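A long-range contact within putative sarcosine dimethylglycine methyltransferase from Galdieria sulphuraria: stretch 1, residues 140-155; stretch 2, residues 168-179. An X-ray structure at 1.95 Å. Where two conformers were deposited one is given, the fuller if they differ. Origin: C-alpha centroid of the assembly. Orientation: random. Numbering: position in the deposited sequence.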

# COMPACT_ATOMS: atom_id res chain seq x y z
N SER A 140 6.05 -15.31 -23.55
CA SER A 140 4.90 -15.52 -22.68
C SER A 140 5.37 -15.69 -21.24
O SER A 140 6.43 -16.28 -21.02
CB SER A 140 4.22 -16.80 -23.15
OG SER A 140 3.31 -17.28 -22.19
N PHE A 141 4.57 -15.20 -20.26
CA PHE A 141 4.86 -15.41 -18.83
C PHE A 141 4.71 -16.88 -18.44
O PHE A 141 5.18 -17.26 -17.37
CB PHE A 141 3.89 -14.66 -17.90
CG PHE A 141 3.70 -13.20 -18.20
CD1 PHE A 141 4.55 -12.52 -19.08
CD2 PHE A 141 2.66 -12.51 -17.57
CE1 PHE A 141 4.37 -11.17 -19.34
CE2 PHE A 141 2.46 -11.16 -17.82
CZ PHE A 141 3.31 -10.48 -18.72
N LEU A 142 4.04 -17.67 -19.29
CA LEU A 142 3.86 -19.11 -19.03
C LEU A 142 5.13 -19.88 -19.41
O LEU A 142 5.33 -21.01 -18.98
CB LEU A 142 2.64 -19.64 -19.78
CG LEU A 142 1.33 -18.90 -19.50
CD1 LEU A 142 0.13 -19.50 -20.27
CD2 LEU A 142 1.05 -18.89 -18.01
N GLU A 143 6.01 -19.24 -20.18
CA GLU A 143 7.25 -19.86 -20.60
C GLU A 143 8.35 -18.81 -20.73
O GLU A 143 8.79 -18.45 -21.84
CB GLU A 143 7.03 -20.60 -21.93
CG GLU A 143 7.92 -21.82 -22.12
CD GLU A 143 7.63 -22.55 -23.43
OE1 GLU A 143 8.54 -22.59 -24.30
OE2 GLU A 143 6.48 -23.07 -23.60
N ILE A 144 8.80 -18.31 -19.59
CA ILE A 144 9.79 -17.24 -19.60
C ILE A 144 11.06 -17.82 -20.23
O ILE A 144 11.57 -18.84 -19.75
CB ILE A 144 10.03 -16.67 -18.18
CG1 ILE A 144 8.69 -16.14 -17.58
CG2 ILE A 144 11.10 -15.60 -18.24
CD1 ILE A 144 8.81 -15.61 -16.09
N PRO A 145 11.52 -17.21 -21.35
CA PRO A 145 12.61 -17.81 -22.14
C PRO A 145 13.94 -17.49 -21.49
O PRO A 145 14.76 -16.78 -22.08
CB PRO A 145 12.47 -17.12 -23.51
CG PRO A 145 11.96 -15.72 -23.16
CD PRO A 145 11.04 -15.94 -21.94
N CYS A 146 14.14 -17.95 -20.25
CA CYS A 146 15.32 -17.63 -19.44
C CYS A 146 15.64 -18.85 -18.54
O CYS A 146 14.73 -19.61 -18.21
CB CYS A 146 15.04 -16.36 -18.59
SG CYS A 146 14.30 -14.83 -19.45
N GLU A 147 16.90 -18.98 -18.09
CA GLU A 147 17.33 -20.03 -17.14
C GLU A 147 16.75 -19.83 -15.71
O GLU A 147 16.37 -18.72 -15.34
CB GLU A 147 18.85 -20.06 -17.00
CG GLU A 147 19.65 -20.18 -18.28
CD GLU A 147 21.06 -20.69 -18.00
OE1 GLU A 147 22.04 -20.09 -18.54
OE2 GLU A 147 21.19 -21.68 -17.22
N ASP A 148 16.75 -20.90 -14.91
CA ASP A 148 16.41 -20.82 -13.48
C ASP A 148 17.38 -19.90 -12.76
O ASP A 148 18.55 -19.82 -13.13
CB ASP A 148 16.52 -22.18 -12.80
CG ASP A 148 15.60 -23.22 -13.40
OD1 ASP A 148 15.02 -22.98 -14.48
OD2 ASP A 148 15.45 -24.27 -12.76
N ASN A 149 16.88 -19.21 -11.72
CA ASN A 149 17.70 -18.41 -10.85
C ASN A 149 18.50 -17.33 -11.57
O ASN A 149 19.69 -17.21 -11.31
CB ASN A 149 18.66 -19.30 -10.04
CG ASN A 149 17.93 -20.34 -9.25
OD1 ASN A 149 17.00 -20.01 -8.51
ND2 ASN A 149 18.32 -21.61 -9.42
N SER A 150 17.85 -16.61 -12.49
CA SER A 150 18.50 -15.57 -13.30
C SER A 150 18.38 -14.14 -12.74
O SER A 150 19.28 -13.33 -12.95
CB SER A 150 17.89 -15.56 -14.73
OG SER A 150 18.45 -16.59 -15.53
N TYR A 151 17.28 -13.84 -12.04
CA TYR A 151 16.98 -12.45 -11.70
C TYR A 151 17.07 -12.06 -10.24
O TYR A 151 16.57 -12.74 -9.37
CB TYR A 151 15.61 -12.04 -12.30
CG TYR A 151 15.64 -12.13 -13.82
CD1 TYR A 151 16.29 -11.14 -14.57
CD2 TYR A 151 15.09 -13.21 -14.49
CE1 TYR A 151 16.37 -11.21 -15.94
CE2 TYR A 151 15.15 -13.32 -15.87
CZ TYR A 151 15.80 -12.31 -16.60
OH TYR A 151 15.87 -12.38 -17.97
N ASP A 152 17.66 -10.90 -9.99
CA ASP A 152 17.58 -10.31 -8.67
C ASP A 152 16.17 -9.85 -8.34
O ASP A 152 15.79 -9.86 -7.20
CB ASP A 152 18.57 -9.17 -8.59
CG ASP A 152 19.98 -9.63 -8.81
OD1 ASP A 152 20.43 -10.41 -7.95
OD2 ASP A 152 20.60 -9.28 -9.84
N PHE A 153 15.41 -9.44 -9.36
CA PHE A 153 14.06 -8.90 -9.16
C PHE A 153 13.21 -8.99 -10.43
O PHE A 153 13.73 -9.13 -11.56
CB PHE A 153 14.10 -7.44 -8.62
CG PHE A 153 14.62 -6.44 -9.61
CD1 PHE A 153 13.74 -5.74 -10.46
CD2 PHE A 153 16.00 -6.14 -9.68
CE1 PHE A 153 14.24 -4.79 -11.39
CE2 PHE A 153 16.50 -5.20 -10.59
CZ PHE A 153 15.61 -4.52 -11.44
N ILE A 154 11.90 -8.99 -10.21
CA ILE A 154 10.87 -8.94 -11.24
C ILE A 154 9.96 -7.73 -10.96
O ILE A 154 9.55 -7.46 -9.80
CB ILE A 154 10.01 -10.22 -11.31
CG1 ILE A 154 10.86 -11.41 -11.71
CG2 ILE A 154 8.79 -10.04 -12.30
CD1 ILE A 154 10.14 -12.82 -11.59
N TRP A 155 9.61 -7.04 -12.03
CA TRP A 155 8.72 -5.88 -12.00
C TRP A 155 7.63 -6.20 -12.99
O TRP A 155 7.93 -6.61 -14.14
CB TRP A 155 9.52 -4.68 -12.49
CG TRP A 155 8.78 -3.35 -12.76
CD1 TRP A 155 8.06 -3.01 -13.89
CD2 TRP A 155 8.78 -2.19 -11.92
NE1 TRP A 155 7.62 -1.70 -13.80
CE2 TRP A 155 8.04 -1.17 -12.59
CE3 TRP A 155 9.34 -1.91 -10.66
CZ2 TRP A 155 7.84 0.11 -12.05
CZ3 TRP A 155 9.15 -0.63 -10.10
CH2 TRP A 155 8.42 0.37 -10.82
N LYS A 168 0.67 -21.05 -13.26
CA LYS A 168 1.87 -21.17 -14.09
C LYS A 168 2.73 -19.88 -14.13
O LYS A 168 3.95 -19.96 -14.07
CB LYS A 168 1.49 -21.65 -15.50
CG LYS A 168 2.68 -21.95 -16.42
CD LYS A 168 3.64 -22.97 -15.81
CE LYS A 168 4.71 -23.33 -16.86
NZ LYS A 168 5.72 -24.22 -16.28
N VAL A 169 2.07 -18.71 -14.19
CA VAL A 169 2.74 -17.39 -14.06
C VAL A 169 3.59 -17.33 -12.80
O VAL A 169 4.79 -17.08 -12.86
CB VAL A 169 1.71 -16.21 -14.04
CG1 VAL A 169 2.42 -14.85 -13.87
CG2 VAL A 169 0.87 -16.23 -15.33
N PHE A 170 2.98 -17.62 -11.67
CA PHE A 170 3.73 -17.58 -10.41
C PHE A 170 4.81 -18.67 -10.34
O PHE A 170 5.86 -18.43 -9.78
CB PHE A 170 2.77 -17.62 -9.20
CG PHE A 170 2.17 -16.28 -8.87
CD1 PHE A 170 2.90 -15.33 -8.11
CD2 PHE A 170 0.89 -15.96 -9.28
CE1 PHE A 170 2.36 -14.07 -7.83
CE2 PHE A 170 0.31 -14.73 -8.98
CZ PHE A 170 1.05 -13.76 -8.26
N GLN A 171 4.59 -19.84 -10.95
CA GLN A 171 5.62 -20.89 -10.97
C GLN A 171 6.86 -20.39 -11.76
O GLN A 171 8.01 -20.66 -11.37
CB GLN A 171 5.08 -22.20 -11.58
CG GLN A 171 4.16 -22.97 -10.62
CD GLN A 171 3.50 -24.15 -11.28
OE1 GLN A 171 3.28 -24.16 -12.49
NE2 GLN A 171 3.17 -25.16 -10.49
N GLU A 172 6.62 -19.77 -12.91
CA GLU A 172 7.69 -19.21 -13.74
C GLU A 172 8.41 -18.08 -13.02
O GLU A 172 9.62 -18.00 -13.09
CB GLU A 172 7.17 -18.74 -15.10
CG GLU A 172 6.85 -19.89 -16.08
CD GLU A 172 8.12 -20.61 -16.45
OE1 GLU A 172 8.86 -20.12 -17.33
OE2 GLU A 172 8.42 -21.65 -15.84
N CYS A 173 7.65 -17.20 -12.37
CA CYS A 173 8.27 -16.10 -11.59
C CYS A 173 9.24 -16.66 -10.54
O CYS A 173 10.39 -16.19 -10.44
CB CYS A 173 7.23 -15.18 -10.95
SG CYS A 173 6.31 -14.14 -12.16
N ALA A 174 8.78 -17.65 -9.77
CA ALA A 174 9.62 -18.23 -8.76
C ALA A 174 10.83 -18.94 -9.35
O ALA A 174 11.94 -18.77 -8.86
CB ALA A 174 8.82 -19.15 -7.81
N ARG A 175 10.63 -19.68 -10.45
CA ARG A 175 11.72 -20.37 -11.14
C ARG A 175 12.86 -19.42 -11.56
O ARG A 175 14.04 -19.71 -11.35
CB ARG A 175 11.20 -21.11 -12.39
CG ARG A 175 12.30 -21.88 -13.11
CD ARG A 175 11.79 -22.61 -14.35
NE ARG A 175 11.35 -21.69 -15.41
CZ ARG A 175 12.16 -21.05 -16.25
NH1 ARG A 175 13.49 -21.19 -16.13
NH2 ARG A 175 11.65 -20.28 -17.20
N VAL A 176 12.50 -18.30 -12.16
CA VAL A 176 13.53 -17.42 -12.71
C VAL A 176 14.15 -16.46 -11.70
O VAL A 176 15.16 -15.84 -11.97
CB VAL A 176 13.06 -16.70 -13.99
CG1 VAL A 176 12.63 -17.74 -15.06
CG2 VAL A 176 11.95 -15.62 -13.71
N LEU A 177 13.53 -16.32 -10.53
CA LEU A 177 14.11 -15.48 -9.50
C LEU A 177 15.24 -16.22 -8.84
O LEU A 177 15.16 -17.45 -8.62
CB LEU A 177 13.08 -15.09 -8.43
CG LEU A 177 12.20 -13.86 -8.68
CD1 LEU A 177 11.12 -13.80 -7.59
CD2 LEU A 177 13.07 -12.59 -8.69
N LYS A 178 16.29 -15.48 -8.52
CA LYS A 178 17.32 -16.03 -7.64
C LYS A 178 16.75 -16.23 -6.25
O LYS A 178 15.77 -15.58 -5.87
CB LYS A 178 18.52 -15.10 -7.55
CG LYS A 178 19.29 -14.88 -8.87
CD LYS A 178 20.62 -14.21 -8.56
CE LYS A 178 20.95 -13.14 -9.58
NZ LYS A 178 22.14 -12.35 -9.08
N PRO A 179 17.37 -17.10 -5.44
CA PRO A 179 16.99 -17.17 -4.03
C PRO A 179 17.05 -15.76 -3.41
O PRO A 179 17.98 -14.99 -3.66
CB PRO A 179 18.08 -18.07 -3.42
CG PRO A 179 18.48 -18.98 -4.60
CD PRO A 179 18.46 -18.05 -5.78
O HOH W 1 14.67 -21.99 -9.88

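The helix of residues 168-176 and the strand beginning at Leu177 meet a mostly irregular segment, burying 1058 Å² summed over both sides, and the key polar pairs can be identified individually.

Arg175 is the main donor. Its chain runs straight through chi1 and chi2 (both t) and then bends at chi3 (p, 67°), which brings the guanidinium to acceptors lying near its plane. Arg175 NH1 donates to Cys146 O and to Asp148 OD1, each at 2.9 Å and 162°, the latter as a salt bridge. Arg175 NH2 reaches Ile144 O at 2.9 Å, but the 124° angle makes that bond weak. Glu172, one helical turn earlier, binds the same group: Arg175 NE donates to Glu172 OE2 (3.0 Å) and Arg175 NH2 to Glu172 OE1 (2.8 Å, 175°). Glu172 OE1 also accepts from Ile144 N (2.9 Å, 141°), so one buried carboxylate joins the arginine to the loop backbone.

Where the helix ends, its last carbonyls, free of helical partners within the stretch, are taken up by the loop. Arg175 O accepts from Asn149 N (2.9 Å, 168°) and from water 1, whose oxygen lies 2.8 Å from Arg175 O. Val176 O accepts twice, from Ser150 N at 2.8 Å and Tyr151 N at 2.9 Å. Lys178 N returns a bond to Tyr151 O (2.9 Å, 174°), completing the parallel bridge between Tyr151 and Leu177. Beyond it, Lys178 NZ forms a salt bridge with Asp152 OD1 at 2.8 Å. By contrast, Asn149 OD1 and Leu177 O, 3.2 Å apart, are both acceptors and do not bond.

Apolar side chains fill the space beside this network. Val176 CG2 lies 3.9 Å from Ile144 CD1, 4.0 Å from Ile154 CD1 and 4.0 Å from Tyr151 CD2; the compact branched valine thus serves three neighbours. Ile154 CD1 also packs 3.7 Å from Leu177 CG, while Leu142 CD2 meets Val169 CG2 at 3.8 Å.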